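Local coordinates for cyclin homolog (PDB 2F2C), which is a viral D-type cyclin that may contribute to T-cell transformation and rapid proliferation during latent herpesvirus infection, at residues 152-160 with 170-181; 31-40 with 188-196. All coordinates share one frame; numbering follows the deposited sequence.

Contact 1 (152-160 with 170-181); sequences ATDFLIPLC and WPQLYEAASTTI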
loop_
_atom_site.group_PDB
_atom_site.type_symbol
_atom_site.label_atom_id
_atom_site.label_comp_id
_atom_site.label_asym_id
_atom_site.label_seq_id
_atom_site.Cartn_x
_atom_site.Cartn_y
_atom_site.Cartn_z
ATOM N N ALA A 152 -7.136 -6.463 11.107
ATOM C CA ALA A 152 -7.886 -7.712 11.166
ATOM C C ALA A 152 -8.372 -7.990 9.756
ATOM O O ALA A 152 -8.402 -9.117 9.273
ATOM C CB ALA A 152 -9.059 -7.586 12.109
ATOM N N THR A 153 -8.688 -6.921 9.066
ATOM C CA THR A 153 -9.428 -7.033 7.864
ATOM C C THR A 153 -8.574 -7.456 6.668
ATOM O O THR A 153 -9.111 -7.915 5.664
ATOM C CB THR A 153 -10.200 -5.729 7.680
ATOM O OG1 THR A 153 -11.454 -6.041 7.091
ATOM C CG2 THR A 153 -9.540 -4.821 6.725
ATOM N N ASP A 154 -7.249 -7.338 6.797
ATOM C CA ASP A 154 -6.321 -7.721 5.733
ATOM C C ASP A 154 -6.219 -9.243 5.615
ATOM O O ASP A 154 -5.739 -9.765 4.595
ATOM C CB ASP A 154 -4.902 -7.204 5.994
ATOM C CG ASP A 154 -4.790 -5.674 6.053
ATOM O OD1 ASP A 154 -5.212 -4.961 5.098
ATOM O OD2 ASP A 154 -4.204 -5.107 7.021
ATOM N N PHE A 155 -6.625 -9.957 6.664
ATOM C CA PHE A 155 -6.492 -11.404 6.680
ATOM C C PHE A 155 -7.579 -12.122 5.915
ATOM O O PHE A 155 -7.318 -13.207 5.412
ATOM C CB PHE A 155 -6.462 -11.949 8.097
ATOM C CG PHE A 155 -5.109 -11.945 8.720
ATOM C CD1 PHE A 155 -4.674 -10.851 9.466
ATOM C CD2 PHE A 155 -4.277 -13.040 8.590
ATOM C CE1 PHE A 155 -3.429 -10.856 10.049
ATOM C CE2 PHE A 155 -3.027 -13.040 9.174
ATOM C CZ PHE A 155 -2.600 -11.949 9.893
ATOM N N LEU A 156 -8.782 -11.539 5.830
ATOM C CA LEU A 156 -9.962 -12.201 5.214
ATOM C C LEU A 156 -9.702 -13.091 4.005
ATOM O O LEU A 156 -10.028 -14.278 4.014
ATOM C CB LEU A 156 -11.029 -11.180 4.854
ATOM C CG LEU A 156 -11.779 -10.631 6.068
ATOM C CD1 LEU A 156 -12.414 -9.320 5.679
ATOM C CD2 LEU A 156 -12.817 -11.617 6.589
ATOM N N ILE A 157 -9.093 -12.531 2.973
ATOM C CA ILE A 157 -8.971 -13.266 1.734
ATOM C C ILE A 157 -7.887 -14.340 1.793
ATOM O O ILE A 157 -8.160 -15.488 1.392
ATOM C CB ILE A 157 -8.820 -12.310 0.520
ATOM C CG1 ILE A 157 -10.067 -11.415 0.402
ATOM C CG2 ILE A 157 -8.562 -13.100 -0.778
ATOM C CD1 ILE A 157 -11.301 -12.144 -0.147
ATOM N N PRO A 158 -6.666 -14.000 2.235
ATOM C CA PRO A 158 -5.641 -15.019 2.480
ATOM C C PRO A 158 -6.126 -16.212 3.317
ATOM O O PRO A 158 -5.749 -17.357 3.029
ATOM C CB PRO A 158 -4.553 -14.242 3.212
ATOM C CG PRO A 158 -4.638 -12.909 2.632
ATOM C CD PRO A 158 -6.120 -12.643 2.437
ATOM N N LEU A 159 -6.969 -15.971 4.319
ATOM C CA LEU A 159 -7.526 -17.087 5.092
ATOM C C LEU A 159 -8.470 -17.929 4.248
ATOM O O LEU A 159 -8.350 -19.170 4.255
ATOM C CB LEU A 159 -8.213 -16.632 6.389
ATOM C CG LEU A 159 -7.285 -16.076 7.465
ATOM C CD1 LEU A 159 -8.067 -15.764 8.715
ATOM C CD2 LEU A 159 -6.163 -17.056 7.749
ATOM N N CYS A 160 -9.381 -17.260 3.523
ATOM C CA CYS A 160 -10.289 -17.935 2.577
ATOM C C CYS A 160 -9.571 -18.835 1.575
ATOM O O CYS A 160 -9.984 -19.970 1.356
ATOM C CB CYS A 160 -11.127 -16.923 1.794
ATOM S SG CYS A 160 -12.378 -16.091 2.766
ATOM N N TRP A 170 -16.146 -15.477 -2.540
ATOM C CA TRP A 170 -15.376 -14.439 -1.862
ATOM C C TRP A 170 -16.098 -13.091 -1.771
ATOM O O TRP A 170 -16.070 -12.473 -0.706
ATOM C CB TRP A 170 -13.982 -14.291 -2.462
ATOM C CG TRP A 170 -13.119 -15.481 -2.256
ATOM C CD1 TRP A 170 -13.489 -16.680 -1.728
ATOM C CD2 TRP A 170 -11.739 -15.626 -2.638
ATOM N NE1 TRP A 170 -12.425 -17.554 -1.725
ATOM C CE2 TRP A 170 -11.336 -16.934 -2.278
ATOM C CE3 TRP A 170 -10.795 -14.777 -3.233
ATOM C CZ2 TRP A 170 -10.036 -17.411 -2.494
ATOM C CZ3 TRP A 170 -9.497 -15.260 -3.447
ATOM C CH2 TRP A 170 -9.135 -16.562 -3.074
ATOM N N PRO A 171 -16.757 -12.646 -2.847
ATOM C CA PRO A 171 -17.615 -11.452 -2.792
ATOM C C PRO A 171 -18.544 -11.428 -1.572
ATOM O O PRO A 171 -18.396 -10.564 -0.716
ATOM C CB PRO A 171 -18.428 -11.557 -4.076
ATOM C CG PRO A 171 -17.537 -12.251 -5.020
ATOM C CD PRO A 171 -16.739 -13.224 -4.202
ATOM N N GLN A 172 -19.461 -12.384 -1.470
ATOM C CA GLN A 172 -20.424 -12.393 -0.366
ATOM C C GLN A 172 -19.750 -12.573 1.007
ATOM O O GLN A 172 -20.144 -11.934 1.991
ATOM C CB GLN A 172 -21.524 -13.449 -0.597
ATOM C CG GLN A 172 -21.053 -14.903 -0.361
ATOM C CD GLN A 172 -22.080 -15.985 -0.701
ATOM O OE1 GLN A 172 -22.894 -15.832 -1.623
ATOM N NE2 GLN A 172 -22.025 -17.092 0.038
ATOM N N LEU A 173 -18.731 -13.429 1.070
ATOM C CA LEU A 173 -18.126 -13.798 2.348
ATOM C C LEU A 173 -17.372 -12.601 2.840
ATOM O O LEU A 173 -17.496 -12.217 3.995
ATOM C CB LEU A 173 -17.185 -14.995 2.185
ATOM C CG LEU A 173 -17.282 -16.166 3.172
ATOM C CD1 LEU A 173 -18.714 -16.596 3.403
ATOM C CD2 LEU A 173 -16.482 -17.344 2.651
ATOM N N TYR A 174 -16.622 -11.999 1.924
ATOM C CA TYR A 174 -15.846 -10.816 2.217
ATOM C C TYR A 174 -16.761 -9.757 2.782
ATOM O O TYR A 174 -16.481 -9.164 3.826
ATOM C CB TYR A 174 -15.155 -10.265 0.955
ATOM C CG TYR A 174 -14.154 -9.222 1.321
ATOM C CD1 TYR A 174 -12.888 -9.599 1.721
ATOM C CD2 TYR A 174 -14.487 -7.867 1.362
ATOM C CE1 TYR A 174 -11.962 -8.683 2.108
ATOM C CE2 TYR A 174 -13.554 -6.925 1.752
ATOM C CZ TYR A 174 -12.290 -7.357 2.129
ATOM O OH TYR A 174 -11.302 -6.504 2.554
ATOM N N GLU A 175 -17.852 -9.531 2.059
ATOM C CA GLU A 175 -18.847 -8.517 2.376
ATOM C C GLU A 175 -19.406 -8.660 3.803
ATOM O O GLU A 175 -19.318 -7.723 4.602
ATOM C CB GLU A 175 -19.965 -8.571 1.321
ATOM C CG GLU A 175 -20.933 -7.389 1.322
ATOM C CD GLU A 175 -20.248 -6.053 1.610
ATOM O OE1 GLU A 175 -19.264 -5.684 0.889
ATOM O OE2 GLU A 175 -20.698 -5.374 2.574
ATOM N N ALA A 176 -19.950 -9.835 4.117
ATOM C CA ALA A 176 -20.474 -10.120 5.449
ATOM C C ALA A 176 -19.397 -10.089 6.558
ATOM O O ALA A 176 -19.592 -9.462 7.616
ATOM C CB ALA A 176 -21.201 -11.456 5.453
ATOM N N ALA A 177 -18.268 -10.747 6.320
ATOM C CA ALA A 177 -17.269 -10.861 7.366
ATOM C C ALA A 177 -16.582 -9.545 7.733
ATOM O O ALA A 177 -16.279 -9.326 8.910
ATOM C CB ALA A 177 -16.256 -11.958 7.054
ATOM N N SER A 178 -16.339 -8.671 6.759
ATOM C CA SER A 178 -15.752 -7.359 7.088
ATOM C C SER A 178 -16.730 -6.477 7.882
ATOM O O SER A 178 -16.317 -5.761 8.799
ATOM C CB SER A 178 -15.181 -6.618 5.865
ATOM O OG SER A 178 -16.084 -6.518 4.788
ATOM N N THR A 179 -18.020 -6.557 7.551
ATOM C CA THR A 179 -19.034 -5.838 8.302
ATOM C C THR A 179 -18.998 -6.324 9.742
ATOM O O THR A 179 -18.910 -5.521 10.674
ATOM C CB THR A 179 -20.431 -6.076 7.716
ATOM O OG1 THR A 179 -20.443 -5.728 6.330
ATOM C CG2 THR A 179 -21.436 -5.105 8.337
ATOM N N THR A 180 -19.055 -7.644 9.907
ATOM C CA THR A 180 -18.928 -8.303 11.204
ATOM C C THR A 180 -17.644 -7.921 11.968
ATOM O O THR A 180 -17.691 -7.576 13.162
ATOM C CB THR A 180 -18.999 -9.821 10.999
ATOM O OG1 THR A 180 -20.239 -10.160 10.365
ATOM C CG2 THR A 180 -19.044 -10.553 12.342
ATOM N N ILE A 181 -16.499 -7.974 11.291
ATOM C CA ILE A 181 -15.256 -7.579 11.961
ATOM C C ILE A 181 -15.288 -6.095 12.388
ATOM O O ILE A 181 -15.045 -5.788 13.565
ATOM C CB ILE A 181 -14.013 -7.942 11.123
ATOM C CG1 ILE A 181 -13.748 -9.436 11.217
ATOM C CG2 ILE A 181 -12.818 -7.252 11.647
ATOM C CD1 ILE A 181 -13.204 -10.032 9.942
#
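The carbonyl oxygen of Y174 is gripped twice from within its own helix: S178 OG donates to Y174 O at 2.8 Å and S178 N to Y174 O at 3.0 Å, from opposite faces of the carbonyl plane. With S178 OG drawn back to that carbonyl, its CB is left facing the branch CD1 of L156. L156 enters as a knob into the hole formed by Y174, A177, S178 and I181. Its two methyls divide the work: CD2 reaches A177 CB at 3.5 Å and meets I181 CD1 tip to tip at 3.7 Å, while CD1 lies 3.7 Å from Y174 CE1. The tyrosine CG stands anti to the backbone N (chi1 -169°), which swings the ring across to the other helix, where the side chains of L156 and I157 each cross that of Y174 at about a right angle. I157 CD1 comes within 3.5 Å of Y174 CD1. These are two helices of the all-helical cyclin fold, within its C-terminal viral cyclin region, with N-to-C directions 130° apart. Beyond the tyrosine, I157 extends CG2 obliquely to the indole, 3.6 Å from W170 CZ3. C160 supplies a CH-pi contact over one face of the same indole, its CB 4.2 Å from the centroid of the five-membered ring, with SG farther above that face; W170 NE1 also donates to I165 O, which helps set the turn of the indole. At the other end A152 CB packs on I181 CG2. I157 and W170 each touch an aromatic side chain of the other protein chain, and the Y174 ring meets that chain as well, consistent with a cyclin bound to a kinase partner.

Contact 2 (31-40 with 188-196); sequences ELLLPKFTSL and PNIALLSPG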
loop_
_atom_site.group_PDB
_atom_site.type_symbol
_atom_site.label_atom_id
_atom_site.label_comp_id
_atom_site.label_asym_id
_atom_site.label_seq_id
_atom_site.Cartn_x
_atom_site.Cartn_y
_atom_site.Cartn_z
ATOM N N GLU A 31 2.387 -8.635 11.636
ATOM C CA GLU A 31 1.588 -8.633 12.857
ATOM C C GLU A 31 2.518 -8.566 14.097
ATOM O O GLU A 31 2.273 -7.760 14.992
ATOM C CB GLU A 31 0.684 -9.864 12.879
ATOM C CG GLU A 31 -0.348 -9.937 13.987
ATOM C CD GLU A 31 -1.215 -11.199 13.882
ATOM O OE1 GLU A 31 -2.349 -11.239 14.424
ATOM O OE2 GLU A 31 -0.766 -12.171 13.234
ATOM N N LEU A 32 3.605 -9.351 14.134
ATOM C CA LEU A 32 4.492 -9.356 15.313
ATOM C C LEU A 32 5.209 -8.025 15.550
ATOM O O LEU A 32 6.051 -7.924 16.442
ATOM C CB LEU A 32 5.533 -10.495 15.267
ATOM C CG LEU A 32 5.148 -11.957 15.002
ATOM C CD1 LEU A 32 6.389 -12.829 14.999
ATOM C CD2 LEU A 32 4.126 -12.484 15.987
ATOM N N LEU A 33 4.890 -7.011 14.753
ATOM C CA LEU A 33 5.523 -5.703 14.909
ATOM C C LEU A 33 4.804 -4.828 15.935
ATOM O O LEU A 33 5.424 -4.403 16.898
ATOM C CB LEU A 33 5.659 -4.959 13.569
ATOM C CG LEU A 33 6.662 -5.416 12.501
ATOM C CD1 LEU A 33 6.282 -4.788 11.154
ATOM C CD2 LEU A 33 8.108 -5.080 12.861
ATOM N N LEU A 34 3.515 -4.562 15.751
ATOM C CA LEU A 34 2.798 -3.655 16.660
ATOM C C LEU A 34 2.828 -4.109 18.154
ATOM O O LEU A 34 3.255 -5.239 18.452
ATOM C CB LEU A 34 1.399 -3.280 16.119
ATOM C CG LEU A 34 0.161 -4.158 15.868
ATOM C CD1 LEU A 34 -0.539 -3.680 14.605
ATOM C CD2 LEU A 34 0.423 -5.655 15.772
ATOM N N PRO A 35 2.414 -3.244 19.091
ATOM C CA PRO A 35 2.806 -3.415 20.504
ATOM C C PRO A 35 1.982 -4.489 21.215
ATOM O O PRO A 35 0.836 -4.732 20.848
ATOM C CB PRO A 35 2.497 -2.045 21.113
ATOM C CG PRO A 35 1.274 -1.564 20.332
ATOM C CD PRO A 35 1.485 -2.102 18.913
ATOM N N LYS A 36 2.551 -5.118 22.232
ATOM C CA LYS A 36 1.784 -6.079 23.029
ATOM C C LYS A 36 0.859 -5.382 24.070
ATOM O O LYS A 36 1.296 -5.011 25.171
ATOM C CB LYS A 36 2.710 -7.139 23.660
ATOM C CG LYS A 36 4.034 -6.594 24.209
ATOM C CD LYS A 36 4.992 -7.708 24.606
ATOM C CE LYS A 36 6.173 -7.155 25.389
ATOM N NZ LYS A 36 7.209 -8.191 25.591
ATOM N N PHE A 37 -0.412 -5.194 23.686
ATOM C CA PHE A 37 -1.428 -4.575 24.542
ATOM C C PHE A 37 -1.849 -5.519 25.694
ATOM O O PHE A 37 -2.679 -6.423 25.492
ATOM C CB PHE A 37 -2.692 -4.219 23.726
ATOM C CG PHE A 37 -2.637 -2.892 22.995
ATOM C CD1 PHE A 37 -2.591 -1.688 23.694
ATOM C CD2 PHE A 37 -2.718 -2.852 21.591
ATOM C CE1 PHE A 37 -2.571 -0.462 23.007
ATOM C CE2 PHE A 37 -2.701 -1.630 20.890
ATOM C CZ PHE A 37 -2.620 -0.435 21.604
ATOM N N THR A 38 -1.295 -5.326 26.892
ATOM C CA THR A 38 -1.821 -6.050 28.049
ATOM C C THR A 38 -3.089 -5.360 28.569
ATOM O O THR A 38 -4.114 -6.011 28.802
ATOM C CB THR A 38 -0.774 -6.204 29.190
ATOM O OG1 THR A 38 -0.381 -4.911 29.675
ATOM C CG2 THR A 38 0.536 -6.849 28.682
ATOM N N SER A 39 -3.014 -4.039 28.732
ATOM C CA SER A 39 -4.101 -3.273 29.340
ATOM C C SER A 39 -4.493 -2.039 28.524
ATOM O O SER A 39 -3.733 -1.066 28.444
ATOM C CB SER A 39 -3.721 -2.852 30.751
ATOM O OG SER A 39 -4.774 -2.103 31.306
ATOM N N LEU A 40 -5.693 -2.073 27.949
ATOM C CA LEU A 40 -6.115 -1.056 26.994
ATOM C C LEU A 40 -6.221 0.328 27.623
ATOM O O LEU A 40 -6.863 0.487 28.663
ATOM C CB LEU A 40 -7.438 -1.455 26.339
ATOM C CG LEU A 40 -7.950 -0.578 25.204
ATOM C CD1 LEU A 40 -7.009 -0.654 24.008
ATOM C CD2 LEU A 40 -9.344 -1.032 24.831
ATOM N N PRO A 188 -14.358 -3.165 23.730
ATOM C CA PRO A 188 -13.066 -3.095 24.437
ATOM C C PRO A 188 -12.212 -4.369 24.410
ATOM O O PRO A 188 -11.014 -4.308 24.115
ATOM C CB PRO A 188 -13.477 -2.798 25.879
ATOM C CG PRO A 188 -14.992 -3.062 25.935
ATOM C CD PRO A 188 -15.470 -2.688 24.572
ATOM N N ASN A 189 -12.821 -5.513 24.698
ATOM C CA ASN A 189 -12.100 -6.775 24.775
ATOM C C ASN A 189 -11.588 -7.302 23.421
ATOM O O ASN A 189 -10.927 -8.338 23.357
ATOM C CB ASN A 189 -12.988 -7.819 25.451
ATOM C CG ASN A 189 -14.143 -8.257 24.567
ATOM O OD1 ASN A 189 -14.734 -7.450 23.839
ATOM N ND2 ASN A 189 -14.462 -9.542 24.615
ATOM N N ILE A 190 -11.867 -6.596 22.337
ATOM C CA ILE A 190 -11.443 -7.069 21.028
ATOM C C ILE A 190 -10.093 -6.453 20.701
ATOM O O ILE A 190 -9.315 -6.999 19.918
ATOM C CB ILE A 190 -12.535 -6.739 19.943
ATOM C CG1 ILE A 190 -13.852 -7.471 20.253
ATOM C CG2 ILE A 190 -12.098 -7.121 18.547
ATOM C CD1 ILE A 190 -13.720 -8.993 20.560
ATOM N N ALA A 191 -9.806 -5.314 21.328
ATOM C CA ALA A 191 -8.613 -4.525 20.985
ATOM C C ALA A 191 -7.323 -5.310 21.208
ATOM O O ALA A 191 -6.337 -5.115 20.488
ATOM C CB ALA A 191 -8.587 -3.229 21.786
ATOM N N LEU A 192 -7.353 -6.205 22.196
ATOM C CA LEU A 192 -6.169 -6.914 22.641
ATOM C C LEU A 192 -5.849 -8.158 21.801
ATOM O O LEU A 192 -4.743 -8.682 21.876
ATOM C CB LEU A 192 -6.306 -7.293 24.130
ATOM C CG LEU A 192 -6.903 -6.336 25.193
ATOM C CD1 LEU A 192 -6.619 -6.833 26.634
ATOM C CD2 LEU A 192 -6.430 -4.885 25.052
ATOM N N LEU A 193 -6.797 -8.636 21.008
ATOM C CA LEU A 193 -6.575 -9.850 20.222
ATOM C C LEU A 193 -5.754 -9.569 18.972
ATOM O O LEU A 193 -5.729 -8.449 18.465
ATOM C CB LEU A 193 -7.892 -10.527 19.857
ATOM C CG LEU A 193 -8.889 -10.646 21.015
ATOM C CD1 LEU A 193 -10.316 -10.713 20.493
ATOM C CD2 LEU A 193 -8.573 -11.813 21.962
ATOM N N SER A 194 -5.057 -10.583 18.479
ATOM C CA SER A 194 -4.200 -10.382 17.332
ATOM C C SER A 194 -5.083 -10.330 16.088
ATOM O O SER A 194 -6.086 -11.054 15.995
ATOM C CB SER A 194 -3.119 -11.466 17.255
ATOM O OG SER A 194 -3.445 -12.481 16.321
ATOM N N PRO A 195 -4.749 -9.434 15.165
ATOM C CA PRO A 195 -5.604 -9.192 14.006
ATOM C C PRO A 195 -6.037 -10.484 13.320
ATOM O O PRO A 195 -7.203 -10.624 12.953
ATOM C CB PRO A 195 -4.746 -8.330 13.085
ATOM C CG PRO A 195 -3.567 -7.912 13.885
ATOM C CD PRO A 195 -3.576 -8.549 15.206
ATOM N N GLY A 196 -5.119 -11.429 13.173
ATOM C CA GLY A 196 -5.433 -12.682 12.501
ATOM C C GLY A 196 -6.511 -13.440 13.243
ATOM O O GLY A 196 -7.371 -14.047 12.625
#
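With CG anti to the backbone N (chi1 -172°) and the chain extended beyond it, E31 stretches from the end of its helix to the start of helix 195-208, and its OE1 arrives among S194, P195 and G196. There the oxygen accepts two bonds. G196 N donates to E31 OE1 over 3.0 Å in a nearly straight line (171°), while S194 OG gives a second bond to E31 OE1 at 2.5 Å, a value too short to be read closely at this resolution. The donors lie well out of the carboxylate plane, one on each face. P195, between them, has no N-H to offer; its ring instead meets the aliphatic part of the glutamate, CD lying 3.7 Å from E31 CG, the two side chains coming from opposite directions. S194 is the N-cap residue, and by accepting from G196 N the carboxylate of E31 binds a first-turn N-H from outside the helix. Farther along the loop the contact becomes apolar. L40 also has CG anti to its backbone N (chi1 -174°), which carries both methyls to A191 in the type I turn 190-193 and to P188 just before it: CD1 sits 3.7 Å from A191 CB, and CD2 lies 3.7 Å from P188 O. The tip of L192 reaches the 37-40 backbone and side chains, with CD2 3.8 Å from L40 CB and also beside F37 CB, and CD1 3.4 Å from T38 O. R52 of helix 49-65 touches both L40 and A191. The contact thus joins the linker after helix 21-31, in the N-terminal cyclin region, to the C-terminal region. A negative carboxylate at the N-terminal end of a helix would be favoured by the helix dipole, so E31 is probably ionised, which would strengthen the two hydrogen bonds it accepts.

How the contacts relate
The centres of contacts 1 and 2 are about 19 Å apart, yet the two meet directly. The F155 ring, which does not touch 170-181, packs against E31, P195 and G196, and A152 N touches P195 CB. Along the chain 31-40 comes first, then 152-160, 170-181 and 188-196, so both halves of contact 1 fall between those of contact 2. Helix 170-184 and helix 195-208 are successive, and the segment 188-196 leads from one to the other. Contact 1 is a buried pairing inside the C-terminal viral cyclin region, whereas contact 2, nearer the surface, ties that region to the N-terminal cyclin region.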